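Local atomic coordinates of UTP-glucose-1-phosphate uridylyltransferase 2 (Trypanosoma brucei, PDB entry 3GUE), a protein that probably catalyses the conversion of glucose 1-phosphate and UTP into UDP-glucose and diphosphate, and binds UDP-glucose in a GT-A-type nucleotidyltransferase domain. Residues I410-E415 with L440-L445; A72-A77 with L227-L232; T111-E116 with R145-L150; A12-E17 with F173-Y178. All blocks are in the same frame, centred on the assembly; numbering follows the deposited sequence.

Contact 1 of 4, residues I410-E415 with L440-L445; sequences IDLDGE and LTVRGL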
loop_
_atom_site.group_PDB
_atom_site.type_symbol
_atom_site.label_atom_id
_atom_site.label_comp_id
_atom_site.label_asym_id
_atom_site.label_seq_id
_atom_site.Cartn_x
_atom_site.Cartn_y
_atom_site.Cartn_z
ATOM N N ILE A 410 -15.789 8.938 1.666
ATOM C CA ILE A 410 -16.478 8.586 0.398
ATOM C C ILE A 410 -16.873 7.089 0.357
ATOM O O ILE A 410 -15.999 6.198 0.357
ATOM C CB ILE A 410 -15.627 8.997 -0.838
ATOM C CG1 ILE A 410 -15.193 10.471 -0.737
ATOM C CG2 ILE A 410 -16.401 8.724 -2.185
ATOM C CD1 ILE A 410 -14.198 10.937 -1.825
ATOM N N ASP A 411 -18.189 6.837 0.332
ATOM C CA ASP A 411 -18.746 5.482 0.199
ATOM C C ASP A 411 -19.413 5.345 -1.176
ATOM O O ASP A 411 -20.506 5.902 -1.453
ATOM C CB ASP A 411 -19.721 5.162 1.342
ATOM C CG ASP A 411 -20.413 3.798 1.201
ATOM O OD1 ASP A 411 -20.164 3.024 0.258
ATOM O OD2 ASP A 411 -21.250 3.492 2.056
ATOM N N LEU A 412 -18.721 4.618 -2.044
ATOM C CA LEU A 412 -19.207 4.389 -3.403
ATOM C C LEU A 412 -19.757 2.943 -3.485
ATOM O O LEU A 412 -19.057 1.991 -3.129
ATOM C CB LEU A 412 -18.095 4.653 -4.427
ATOM C CG LEU A 412 -17.519 6.082 -4.650
ATOM C CD1 LEU A 412 -16.489 6.140 -5.774
ATOM C CD2 LEU A 412 -18.624 7.123 -4.905
ATOM N N ASP A 413 -21.020 2.825 -3.918
ATOM C CA ASP A 413 -21.734 1.568 -4.129
ATOM C C ASP A 413 -20.798 0.485 -4.703
ATOM O O ASP A 413 -20.281 0.617 -5.833
ATOM C CB ASP A 413 -22.923 1.830 -5.084
ATOM C CG ASP A 413 -23.901 0.692 -5.149
ATOM O OD1 ASP A 413 -23.471 -0.481 -4.964
ATOM O OD2 ASP A 413 -25.107 0.960 -5.431
ATOM N N GLY A 414 -20.562 -0.564 -3.913
ATOM C CA GLY A 414 -19.697 -1.677 -4.329
ATOM C C GLY A 414 -20.131 -2.467 -5.550
ATOM O O GLY A 414 -19.307 -3.153 -6.168
ATOM N N GLU A 415 -21.414 -2.371 -5.905
ATOM C CA GLU A 415 -21.974 -3.043 -7.094
ATOM C C GLU A 415 -21.706 -2.268 -8.396
ATOM O O GLU A 415 -21.883 -2.793 -9.493
ATOM C CB GLU A 415 -23.485 -3.235 -6.923
ATOM C CG GLU A 415 -23.903 -4.031 -5.693
ATOM C CD GLU A 415 -25.411 -4.197 -5.579
ATOM O OE1 GLU A 415 -26.154 -3.510 -6.315
ATOM O OE2 GLU A 415 -25.869 -5.028 -4.760
ATOM N N LEU A 440 -19.495 11.780 1.347
ATOM C CA LEU A 440 -20.282 11.561 0.122
ATOM C C LEU A 440 -20.599 10.078 -0.072
ATOM O O LEU A 440 -19.694 9.254 -0.180
ATOM C CB LEU A 440 -19.580 12.130 -1.123
ATOM C CG LEU A 440 -20.197 11.770 -2.484
ATOM C CD1 LEU A 440 -21.522 12.540 -2.780
ATOM C CD2 LEU A 440 -19.190 11.906 -3.644
ATOM N N THR A 441 -21.896 9.763 -0.098
ATOM C CA THR A 441 -22.369 8.412 -0.298
ATOM C C THR A 441 -23.149 8.336 -1.626
ATOM O O THR A 441 -24.057 9.144 -1.884
ATOM C CB THR A 441 -23.208 7.934 0.944
ATOM O OG1 THR A 441 -22.346 7.904 2.095
ATOM C CG2 THR A 441 -23.793 6.554 0.742
ATOM N N VAL A 442 -22.774 7.369 -2.463
ATOM C CA VAL A 442 -23.390 7.185 -3.762
ATOM C C VAL A 442 -23.847 5.760 -3.934
ATOM O O VAL A 442 -23.097 4.819 -3.654
ATOM C CB VAL A 442 -22.433 7.583 -4.900
ATOM C CG1 VAL A 442 -23.038 7.282 -6.287
ATOM C CG2 VAL A 442 -22.036 9.076 -4.747
ATOM N N ARG A 443 -25.094 5.625 -4.385
ATOM C CA ARG A 443 -25.802 4.353 -4.468
ATOM C C ARG A 443 -26.564 4.305 -5.788
ATOM O O ARG A 443 -27.204 5.293 -6.170
ATOM C CB ARG A 443 -26.806 4.203 -3.308
ATOM C CG ARG A 443 -26.190 3.907 -1.950
ATOM C CD ARG A 443 -25.544 2.518 -1.956
ATOM N NE ARG A 443 -24.912 2.186 -0.681
ATOM C CZ ARG A 443 -23.682 2.556 -0.331
ATOM N NH1 ARG A 443 -22.924 3.277 -1.156
ATOM N NH2 ARG A 443 -23.200 2.192 0.845
ATOM N N GLY A 444 -26.504 3.159 -6.465
ATOM C CA GLY A 444 -27.088 3.014 -7.799
ATOM C C GLY A 444 -26.216 3.654 -8.872
ATOM O O GLY A 444 -25.068 4.092 -8.595
ATOM N N LEU A 445 -26.735 3.692 -10.102
ATOM C CA LEU A 445 -26.014 4.343 -11.223
ATOM C C LEU A 445 -26.136 5.880 -11.222
ATOM O O LEU A 445 -27.233 6.420 -11.261
ATOM C CB LEU A 445 -26.443 3.765 -12.574
ATOM C CG LEU A 445 -25.972 2.342 -12.907
ATOM C CD1 LEU A 445 -26.879 1.697 -13.950
ATOM C CD2 LEU A 445 -24.490 2.344 -13.371
HETATM O O HOH W 1 -23.142 5.035 3.766
#
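Ile410 lies within the parallel pairing of strands 409-412 and 437-443, whose short segments run 4° apart in direction. Its CA-H points at Leu440 O, while its CG2 only grazes Leu440 CD2. Asp411 supplies the classic parallel pattern: its N donates to Leu440 O (2.9 Å), and its O accepts from Val442 N (2.9 Å). On the opposite sheet face from Ile410, the Asp411 carboxylate, with CG anti to the backbone N, turns toward Arg443. OD2 meets NH2 of Arg443 at 2.6 Å in a salt bridge, and OD1 adds weak bonds to both NH1 and NH2; the carboxylate and guanidinium planes stand 67° apart. Thr441 CG2 lies over one guanidinium face, toward its rim. Leu412 returns to the face of Ile410, where its CD2 lies beside Val442 CB at 3.8 Å. Asp413 ends the pairing: its N donates to Val442 O (2.9 Å), which also accepts from Arg443 NH1. Asp413 OD2 takes Gly444 N on its anti lone pair (2.8 Å, 175°), and OD1 accepts from Glu415 N in an Asx turn. Strand 409-412 is an outer strand of a parallel sheet, and helix 420-427 makes the beta-alpha-beta crossover that joins it to strand 437-443. This implies a doubly secured end: Asp413 fixes both chains, the Asp411 carboxylate probably offsets much of the Arg443 charge, and Val442 O, met from above its carbonyl plane, helps fix the guanidinium.

Contact 2 of 4, residues A72-A77 with L227-L232; sequences ALLRQA and LDVRLL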
loop_
_atom_site.group_PDB
_atom_site.type_symbol
_atom_site.label_atom_id
_atom_site.label_comp_id
_atom_site.label_asym_id
_atom_site.label_seq_id
_atom_site.Cartn_x
_atom_site.Cartn_y
_atom_site.Cartn_z
ATOM N N ALA A 72 25.090 13.953 7.211
ATOM C CA ALA A 72 25.804 12.670 7.171
ATOM C C ALA A 72 24.885 11.436 7.108
ATOM O O ALA A 72 25.203 10.464 6.403
ATOM C CB ALA A 72 26.788 12.569 8.331
ATOM N N LEU A 73 23.752 11.488 7.817
ATOM C CA LEU A 73 22.695 10.462 7.706
ATOM C C LEU A 73 21.938 10.429 6.386
ATOM O O LEU A 73 21.644 9.346 5.868
ATOM C CB LEU A 73 21.695 10.544 8.880
ATOM C CG LEU A 73 22.283 10.097 10.223
ATOM C CD1 LEU A 73 21.380 10.529 11.356
ATOM C CD2 LEU A 73 22.616 8.548 10.285
ATOM N N LEU A 74 21.595 11.593 5.839
ATOM C CA LEU A 74 20.946 11.644 4.526
ATOM C C LEU A 74 21.841 11.017 3.455
ATOM O O LEU A 74 21.375 10.307 2.545
ATOM C CB LEU A 74 20.617 13.089 4.145
ATOM C CG LEU A 74 19.980 13.275 2.772
ATOM C CD1 LEU A 74 18.622 12.585 2.631
ATOM C CD2 LEU A 74 19.895 14.757 2.422
ATOM N N ARG A 75 23.143 11.266 3.584
ATOM C CA ARG A 75 24.111 10.637 2.707
ATOM C C ARG A 75 24.077 9.112 2.819
ATOM O O ARG A 75 24.516 8.412 1.912
ATOM C CB ARG A 75 25.514 11.192 2.996
ATOM C CG ARG A 75 25.730 12.627 2.520
ATOM C CD ARG A 75 27.217 12.919 2.397
ATOM N NE ARG A 75 27.880 12.883 3.699
ATOM C CZ ARG A 75 27.965 13.905 4.552
ATOM N NH1 ARG A 75 27.450 15.097 4.256
ATOM N NH2 ARG A 75 28.552 13.724 5.725
ATOM N N GLN A 76 23.543 8.593 3.924
ATOM C CA GLN A 76 23.385 7.129 4.097
ATOM C C GLN A 76 22.011 6.570 3.659
ATOM O O GLN A 76 21.766 5.348 3.742
ATOM C CB GLN A 76 23.647 6.755 5.558
ATOM C CG GLN A 76 25.131 6.816 5.915
ATOM C CD GLN A 76 25.440 6.740 7.404
ATOM O OE1 GLN A 76 26.544 7.088 7.830
ATOM N NE2 GLN A 76 24.483 6.306 8.197
ATOM N N ALA A 77 21.131 7.460 3.204
ATOM C CA ALA A 77 19.735 7.119 2.967
ATOM C C ALA A 77 19.423 6.753 1.491
ATOM O O ALA A 77 20.098 7.194 0.572
ATOM C CB ALA A 77 18.847 8.223 3.485
ATOM N N LEU A 227 10.694 11.800 2.697
ATOM C CA LEU A 227 11.906 11.546 3.451
ATOM C C LEU A 227 12.124 12.731 4.434
ATOM O O LEU A 227 12.431 13.850 4.017
ATOM C CB LEU A 227 13.074 11.377 2.490
ATOM C CG LEU A 227 14.259 10.643 3.123
ATOM C CD1 LEU A 227 15.018 9.784 2.100
ATOM C CD2 LEU A 227 15.183 11.580 3.859
ATOM N N ASP A 228 11.926 12.490 5.728
ATOM C CA ASP A 228 12.112 13.535 6.760
ATOM C C ASP A 228 13.464 13.304 7.391
ATOM O O ASP A 228 13.635 12.341 8.142
ATOM C CB ASP A 228 11.020 13.434 7.832
ATOM C CG ASP A 228 11.067 14.576 8.865
ATOM O OD1 ASP A 228 12.109 15.237 9.100
ATOM O OD2 ASP A 228 10.007 14.812 9.473
ATOM N N VAL A 229 14.444 14.144 7.073
ATOM C CA VAL A 229 15.762 13.969 7.693
ATOM C C VAL A 229 15.720 14.099 9.251
ATOM O O VAL A 229 16.480 13.417 9.941
ATOM C CB VAL A 229 16.862 14.843 7.029
ATOM C CG1 VAL A 229 18.249 14.530 7.619
ATOM C CG2 VAL A 229 16.870 14.640 5.508
ATOM N N ARG A 230 14.799 14.903 9.794
ATOM C CA ARG A 230 14.659 15.048 11.271
ATOM C C ARG A 230 14.097 13.771 11.966
ATOM O O ARG A 230 14.382 13.515 13.137
ATOM C CB ARG A 230 13.855 16.316 11.658
ATOM C CG ARG A 230 14.436 17.630 11.085
ATOM C CD ARG A 230 13.814 18.904 11.720
ATOM N NE ARG A 230 12.506 19.225 11.147
ATOM C CZ ARG A 230 12.223 20.318 10.431
ATOM N NH1 ARG A 230 13.155 21.250 10.193
ATOM N NH2 ARG A 230 10.988 20.483 9.949
ATOM N N LEU A 231 13.330 12.980 11.227
ATOM C CA LEU A 231 12.847 11.687 11.704
ATOM C C LEU A 231 13.927 10.640 11.516
ATOM O O LEU A 231 14.132 9.749 12.354
ATOM C CB LEU A 231 11.614 11.267 10.940
ATOM C CG LEU A 231 10.874 10.022 11.445
ATOM C CD1 LEU A 231 10.546 10.062 12.972
ATOM C CD2 LEU A 231 9.613 9.839 10.613
ATOM N N LEU A 232 14.612 10.732 10.402
ATOM C CA LEU A 232 15.817 9.946 10.253
ATOM C C LEU A 232 16.761 10.163 11.429
ATOM O O LEU A 232 17.267 9.193 11.999
ATOM C CB LEU A 232 16.506 10.250 8.930
ATOM C CG LEU A 232 17.809 9.493 8.663
ATOM C CD1 LEU A 232 17.615 7.969 8.978
ATOM C CD2 LEU A 232 18.194 9.729 7.231
#
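Asp228 OD1 accepts two backbone N-H groups, from Arg230 N at 2.8 Å and Leu231 N at 3.3 Å, both weak, the first strongly bent and the second long as well as bent. This places Asp228 as the N-cap of helix 229-237, a helix packed beside the seven-stranded mixed sheet whose strand order, 3-2-1-4-6-5-7, marks the GT-A nucleotidyltransferase fold. Asp228 OD2 forms a salt bridge with Arg371. The cap takes no part in the contact, which is apolar. A type I turn from Leu74 to Ala77 carries the chain from the short, weakly bonded helix 71-74 into strand 77-83 and offers two footholds. At one, Leu74, its CG anti to the backbone N (chi1 178°), reaches out with CD1 and touches both Leu227 CD2 (3.8 Å) and Val229 CG2 (3.9 Å), crossing the valine at about a right angle. Phe118 of helix 107-122 packs on Leu74 and Leu227 alike, closing this cluster. At the other, Leu232 extends from the first turn of its helix and lays its CD2 branch between Leu73 CB (4.0 Å) and Ala77 CB (4.1 Å). That same methyl comes closest to backbone: Leu232 CD2 stands 3.7 Å from Leu73 O.

Contact 3 of 4, residues T111-E116 with R145-L150; sequences TALQLE and RKYPTL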
loop_
_atom_site.group_PDB
_atom_site.type_symbol
_atom_site.label_atom_id
_atom_site.label_comp_id
_atom_site.label_asym_id
_atom_site.label_seq_id
_atom_site.Cartn_x
_atom_site.Cartn_y
_atom_site.Cartn_z
ATOM N N THR A 111 5.896 10.657 -8.401
ATOM C CA THR A 111 7.064 10.010 -7.768
ATOM C C THR A 111 8.395 10.434 -8.419
ATOM O O THR A 111 9.332 10.779 -7.708
ATOM C CB THR A 111 6.938 8.440 -7.794
ATOM O OG1 THR A 111 5.830 8.026 -6.986
ATOM C CG2 THR A 111 8.211 7.761 -7.292
ATOM N N ALA A 112 8.456 10.403 -9.754
ATOM C CA ALA A 112 9.642 10.844 -10.504
ATOM C C ALA A 112 9.968 12.331 -10.307
ATOM O O ALA A 112 11.142 12.713 -10.232
ATOM C CB ALA A 112 9.506 10.537 -11.995
ATOM N N LEU A 113 8.926 13.154 -10.239
ATOM C CA LEU A 113 9.065 14.596 -10.062
ATOM C C LEU A 113 9.446 14.977 -8.638
ATOM O O LEU A 113 10.203 15.922 -8.436
ATOM C CB LEU A 113 7.758 15.319 -10.475
ATOM C CG LEU A 113 7.366 15.413 -11.972
ATOM C CD1 LEU A 113 5.979 15.979 -12.101
ATOM C CD2 LEU A 113 8.345 16.194 -12.841
ATOM N N GLN A 114 8.892 14.253 -7.658
ATOM C CA GLN A 114 9.247 14.405 -6.233
ATOM C C GLN A 114 10.739 14.126 -6.028
ATOM O O GLN A 114 11.421 14.878 -5.347
ATOM C CB GLN A 114 8.434 13.444 -5.368
ATOM C CG GLN A 114 7.012 13.922 -5.082
ATOM C CD GLN A 114 6.109 12.875 -4.472
ATOM O OE1 GLN A 114 6.575 11.819 -3.999
ATOM N NE2 GLN A 114 4.805 13.157 -4.468
ATOM N N LEU A 115 11.229 13.058 -6.661
ATOM C CA LEU A 115 12.606 12.590 -6.469
ATOM C C LEU A 115 13.558 13.610 -7.050
ATOM O O LEU A 115 14.576 13.958 -6.441
ATOM C CB LEU A 115 12.792 11.243 -7.175
ATOM C CG LEU A 115 14.192 10.620 -7.239
ATOM C CD1 LEU A 115 14.630 10.123 -5.843
ATOM C CD2 LEU A 115 14.201 9.482 -8.255
ATOM N N GLU A 116 13.213 14.069 -8.252
ATOM C CA GLU A 116 13.974 15.060 -8.976
ATOM C C GLU A 116 14.017 16.353 -8.170
ATOM O O GLU A 116 15.081 16.955 -8.081
ATOM C CB GLU A 116 13.358 15.263 -10.379
ATOM C CG GLU A 116 14.001 16.306 -11.226
ATOM C CD GLU A 116 12.975 17.287 -11.762
ATOM O OE1 GLU A 116 12.051 16.872 -12.524
ATOM O OE2 GLU A 116 13.084 18.471 -11.385
ATOM N N ARG A 145 10.371 5.809 -19.977
ATOM C CA ARG A 145 11.041 6.382 -21.140
ATOM C C ARG A 145 10.968 7.903 -21.120
ATOM O O ARG A 145 11.920 8.567 -21.516
ATOM C CB ARG A 145 10.442 5.883 -22.454
ATOM C CG ARG A 145 10.889 4.506 -22.848
ATOM C CD ARG A 145 10.535 4.210 -24.285
ATOM N NE ARG A 145 10.761 2.801 -24.591
ATOM C CZ ARG A 145 11.930 2.312 -24.979
ATOM N NH1 ARG A 145 12.989 3.117 -25.097
ATOM N NH2 ARG A 145 12.044 1.021 -25.259
ATOM N N LYS A 146 9.822 8.414 -20.656
ATOM C CA LYS A 146 9.586 9.825 -20.367
ATOM C C LYS A 146 10.602 10.448 -19.401
ATOM O O LYS A 146 10.820 11.635 -19.458
ATOM C CB LYS A 146 8.179 9.982 -19.777
ATOM C CG LYS A 146 7.717 11.397 -19.570
ATOM C CD LYS A 146 6.323 11.372 -18.939
ATOM C CE LYS A 146 5.665 12.729 -18.997
ATOM N NZ LYS A 146 4.382 12.605 -18.256
ATOM N N TYR A 147 11.183 9.649 -18.500
ATOM C CA TYR A 147 12.225 10.145 -17.571
ATOM C C TYR A 147 13.592 9.497 -17.835
ATOM O O TYR A 147 13.981 8.550 -17.148
ATOM C CB TYR A 147 11.778 10.006 -16.100
ATOM C CG TYR A 147 10.496 10.760 -15.793
ATOM C CD1 TYR A 147 10.515 12.140 -15.563
ATOM C CD2 TYR A 147 9.265 10.099 -15.733
ATOM C CE1 TYR A 147 9.332 12.858 -15.283
ATOM C CE2 TYR A 147 8.083 10.791 -15.470
ATOM C CZ TYR A 147 8.121 12.164 -15.236
ATOM O OH TYR A 147 6.964 12.845 -14.988
ATOM N N PRO A 148 14.329 10.006 -18.839
ATOM C CA PRO A 148 15.645 9.427 -19.173
ATOM C C PRO A 148 16.602 9.258 -17.993
ATOM O O PRO A 148 17.384 8.293 -17.992
ATOM C CB PRO A 148 16.203 10.414 -20.196
ATOM C CG PRO A 148 14.980 10.933 -20.898
ATOM C CD PRO A 148 13.997 11.127 -19.743
ATOM N N THR A 149 16.548 10.168 -17.005
ATOM C CA THR A 149 17.391 10.081 -15.788
ATOM C C THR A 149 17.197 8.721 -15.119
ATOM O O THR A 149 18.163 8.080 -14.679
ATOM C CB THR A 149 17.075 11.199 -14.741
ATOM O OG1 THR A 149 17.345 12.502 -15.290
ATOM C CG2 THR A 149 17.921 11.019 -13.460
ATOM N N LEU A 150 15.939 8.287 -15.082
ATOM C CA LEU A 150 15.551 7.003 -14.500
ATOM C C LEU A 150 15.699 5.844 -15.494
ATOM O O LEU A 150 16.274 4.804 -15.146
ATOM C CB LEU A 150 14.122 7.079 -13.950
ATOM C CG LEU A 150 13.859 8.229 -12.955
ATOM C CD1 LEU A 150 12.424 8.215 -12.479
ATOM C CD2 LEU A 150 14.838 8.190 -11.749
#
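Ala112, Tyr147 and Leu150 carry this contact, with 56, 52 and 46 Å² of their surface buried by the opposing segment. The geometry fits a CH-pi interaction: Ala112 CB sits 3.6 Å from the centroid of the Tyr147 ring and only 7° off the ring normal, so the methyl group caps the middle of the face. All six ring carbons are almost equidistant from it. Lys146 CG lies over the opposite face, offset toward the rim, so the aromatic plane is held between a methyl group of the helix and the aliphatic part of its neighbour in sequence. Chi1 (-59°, CG anti to the carbonyl carbon) brings the Tyr147 ring to the helix, and chi2 of -80° turns its face to Ala112. Its hydroxyl end passes Leu113, whose CG is 4.0 Å from Tyr147 OH, and hydrogen-bonds to Asp109, which also forms a salt bridge with Lys146. Leu150 adds the second half of the apolar patch by splitting its two methyls: CD1 touches Ala112 CB (3.8 Å) and CD2 meets Leu115 CD2 (3.8 Å), the two leucines crossing obliquely. The Ala112 methyl is a small knob against which the ring and a leucine branch rest, and Ala112 CA and Tyr147 CA are 7.6 Å apart, consistent with the small alanine side chain. Tyr147 is the N-cap of helix 148-151, so that short helix begins against the side of helix 107-122. On its sheet-facing side, helix 107-122 packs through Thr111 and Leu115 on Phe128 of strand 128-132, part of the central mixed sheet of the GT-A-type fold.

Contact 4 of 4, residues A12-E17 with F173-Y178; sequences ALACLE and FFPVTY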
loop_
_atom_site.group_PDB
_atom_site.type_symbol
_atom_site.label_atom_id
_atom_site.label_comp_id
_atom_site.label_asym_id
_atom_site.label_seq_id
_atom_site.Cartn_x
_atom_site.Cartn_y
_atom_site.Cartn_z
ATOM N N ALA A 12 2.648 -29.478 -2.107
ATOM C CA ALA A 12 3.862 -28.668 -1.876
ATOM C C ALA A 12 4.912 -28.948 -2.931
ATOM O O ALA A 12 5.540 -28.032 -3.479
ATOM C CB ALA A 12 4.408 -28.930 -0.468
ATOM N N LEU A 13 5.082 -30.225 -3.263
ATOM C CA LEU A 13 5.988 -30.632 -4.334
ATOM C C LEU A 13 5.567 -30.049 -5.701
ATOM O O LEU A 13 6.407 -29.555 -6.485
ATOM C CB LEU A 13 6.104 -32.179 -4.363
ATOM C CG LEU A 13 7.230 -32.751 -5.215
ATOM C CD1 LEU A 13 8.507 -32.166 -4.670
ATOM C CD2 LEU A 13 7.196 -34.307 -5.172
ATOM N N ALA A 14 4.260 -30.090 -5.973
ATOM C CA ALA A 14 3.698 -29.419 -7.144
ATOM C C ALA A 14 4.000 -27.899 -7.174
ATOM O O ALA A 14 4.372 -27.378 -8.242
ATOM C CB ALA A 14 2.165 -29.691 -7.257
ATOM N N CYS A 15 3.850 -27.209 -6.031
ATOM C CA CYS A 15 4.183 -25.774 -5.926
ATOM C C CYS A 15 5.680 -25.600 -6.143
ATOM O O CYS A 15 6.106 -24.672 -6.824
ATOM C CB CYS A 15 3.787 -25.133 -4.576
ATOM S SG CYS A 15 2.008 -25.166 -4.183
ATOM N N LEU A 16 6.453 -26.520 -5.580
ATOM C CA LEU A 16 7.924 -26.431 -5.614
ATOM C C LEU A 16 8.408 -26.468 -7.035
ATOM O O LEU A 16 9.199 -25.610 -7.450
ATOM C CB LEU A 16 8.563 -27.564 -4.791
ATOM C CG LEU A 16 10.091 -27.644 -4.687
ATOM C CD1 LEU A 16 10.438 -28.486 -3.492
ATOM C CD2 LEU A 16 10.726 -28.258 -5.959
ATOM N N GLU A 17 7.912 -27.462 -7.785
ATOM C CA GLU A 17 8.348 -27.720 -9.138
ATOM C C GLU A 17 7.913 -26.620 -10.071
ATOM O O GLU A 17 8.687 -26.205 -10.919
ATOM C CB GLU A 17 7.859 -29.102 -9.626
ATOM C CG GLU A 17 8.657 -30.279 -9.061
ATOM C CD GLU A 17 8.118 -31.675 -9.434
ATOM O OE1 GLU A 17 7.005 -31.809 -9.987
ATOM O OE2 GLU A 17 8.842 -32.656 -9.154
ATOM N N PHE A 173 -4.949 -27.481 -2.164
ATOM C CA PHE A 173 -3.696 -26.689 -2.019
ATOM C C PHE A 173 -2.643 -26.845 -3.137
ATOM O O PHE A 173 -1.505 -26.390 -3.003
ATOM C CB PHE A 173 -3.087 -26.846 -0.602
ATOM C CG PHE A 173 -4.110 -26.686 0.515
ATOM C CD1 PHE A 173 -4.474 -25.418 0.969
ATOM C CD2 PHE A 173 -4.741 -27.806 1.078
ATOM C CE1 PHE A 173 -5.428 -25.268 1.986
ATOM C CE2 PHE A 173 -5.716 -27.659 2.103
ATOM C CZ PHE A 173 -6.046 -26.386 2.546
ATOM N N PHE A 174 -3.040 -27.474 -4.233
ATOM C CA PHE A 174 -2.182 -27.555 -5.427
ATOM C C PHE A 174 -2.106 -26.202 -6.113
ATOM O O PHE A 174 -3.034 -25.434 -5.999
ATOM C CB PHE A 174 -2.719 -28.607 -6.386
ATOM C CG PHE A 174 -2.185 -30.000 -6.107
ATOM C CD1 PHE A 174 -1.264 -30.588 -6.963
ATOM C CD2 PHE A 174 -2.605 -30.705 -4.977
ATOM C CE1 PHE A 174 -0.761 -31.880 -6.697
ATOM C CE2 PHE A 174 -2.117 -31.982 -4.686
ATOM C CZ PHE A 174 -1.182 -32.568 -5.540
ATOM N N PRO A 175 -1.014 -25.901 -6.841
ATOM C CA PRO A 175 -1.120 -24.641 -7.597
ATOM C C PRO A 175 -2.256 -24.742 -8.620
ATOM O O PRO A 175 -2.450 -25.787 -9.269
ATOM C CB PRO A 175 0.219 -24.553 -8.354
ATOM C CG PRO A 175 1.120 -25.512 -7.685
ATOM C CD PRO A 175 0.249 -26.597 -7.104
ATOM N N VAL A 176 -2.985 -23.643 -8.754
ATOM C CA VAL A 176 -4.115 -23.550 -9.650
ATOM C C VAL A 176 -3.612 -23.562 -11.089
ATOM O O VAL A 176 -2.494 -23.130 -11.382
ATOM C CB VAL A 176 -4.997 -22.308 -9.315
ATOM C CG1 VAL A 176 -4.301 -20.992 -9.687
ATOM C CG2 VAL A 176 -6.412 -22.423 -9.929
ATOM N N THR A 177 -4.428 -24.107 -11.968
ATOM C CA THR A 177 -4.249 -23.953 -13.414
ATOM C C THR A 177 -5.368 -23.075 -13.973
ATOM O O THR A 177 -6.528 -23.221 -13.581
ATOM C CB THR A 177 -4.218 -25.323 -14.113
ATOM O OG1 THR A 177 -3.029 -26.027 -13.717
ATOM C CG2 THR A 177 -4.237 -25.172 -15.625
ATOM N N TYR A 178 -4.997 -22.131 -14.843
ATOM C CA TYR A 178 -5.948 -21.252 -15.532
ATOM C C TYR A 178 -5.525 -21.063 -17.014
ATOM O O TYR A 178 -4.897 -20.057 -17.385
ATOM C CB TYR A 178 -6.132 -19.898 -14.789
ATOM C CG TYR A 178 -7.350 -19.124 -15.233
ATOM C CD1 TYR A 178 -8.631 -19.631 -15.012
ATOM C CD2 TYR A 178 -7.231 -17.891 -15.896
ATOM C CE1 TYR A 178 -9.759 -18.950 -15.431
ATOM C CE2 TYR A 178 -8.376 -17.189 -16.337
ATOM C CZ TYR A 178 -9.631 -17.729 -16.085
ATOM O OH TYR A 178 -10.772 -17.091 -16.496
#
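Two neighbouring residues of helix 10-21, Ala14 and Cys15, form a shallow hollow into which the ring of Pro175 projects. The bump is the CG-CD edge of the proline. CG presses against the backbone, 3.5 Å from Cys15 CA, and against the sulphur, 3.6 Å from Cys15 SG, while CD rests on Ala14 CB at 3.6 Å. The walls of the hollow are thus a methyl group on one side and a thiol on the other, with the helix backbone as its floor. Cys15 provides its wall because SG lies beside the backbone N and anti to the carbonyl carbon (chi1 -61°). Ala14 CB is in turn a bump of its own, received by the angle between Pro175 CD and the Phe174 ring, whose CD1 lies 3.6 Å from it; the methyl approaches that ring obliquely. The chains come close here: Cys15 CA and Pro175 CA are 5.7 Å apart, consistent with the small side chains of the helix at this point. Phe173, in a left-handed backbone conformation, turns its ring away, but its carbonyl remains near: Phe173 O is 3.9 Å from Cys15 SG and is hydrogen-bonded to His36 of helix 26-40. Phe32 and His36 of that helix also touch Cys15, and Ile168 of strand 165-169 packs on Cys15 as well. From Phe174 to Val176 the backbone has polyproline II-like torsions. The arrangement is plain helix-on-loop packing, fitting the N-terminal helix 10-21 against the connection between strands 165-169 and 186-187 of the four-stranded antiparallel sheet.

Contacts 2 and 3 are buried and share a helix: 107-122 contains one half of contact 3, and its Phe118 packs on contact 2. Their centres lie about 21 Å apart, and both rely on apolar side chains around the central mixed sheet. Contact 4 is at the surface, equally apolar but built from a proline and a phenylalanine of a loop against small helix residues. Contact 1, partly buried and on the opposite side of the chain's centre from contact 2, differs most: backbone pairing and charged groups dominate where an edge strand leaves its sheet. In sequence, contact 3 is nested within the loops closed by contacts 2 and 4, which cross; contact 1 follows.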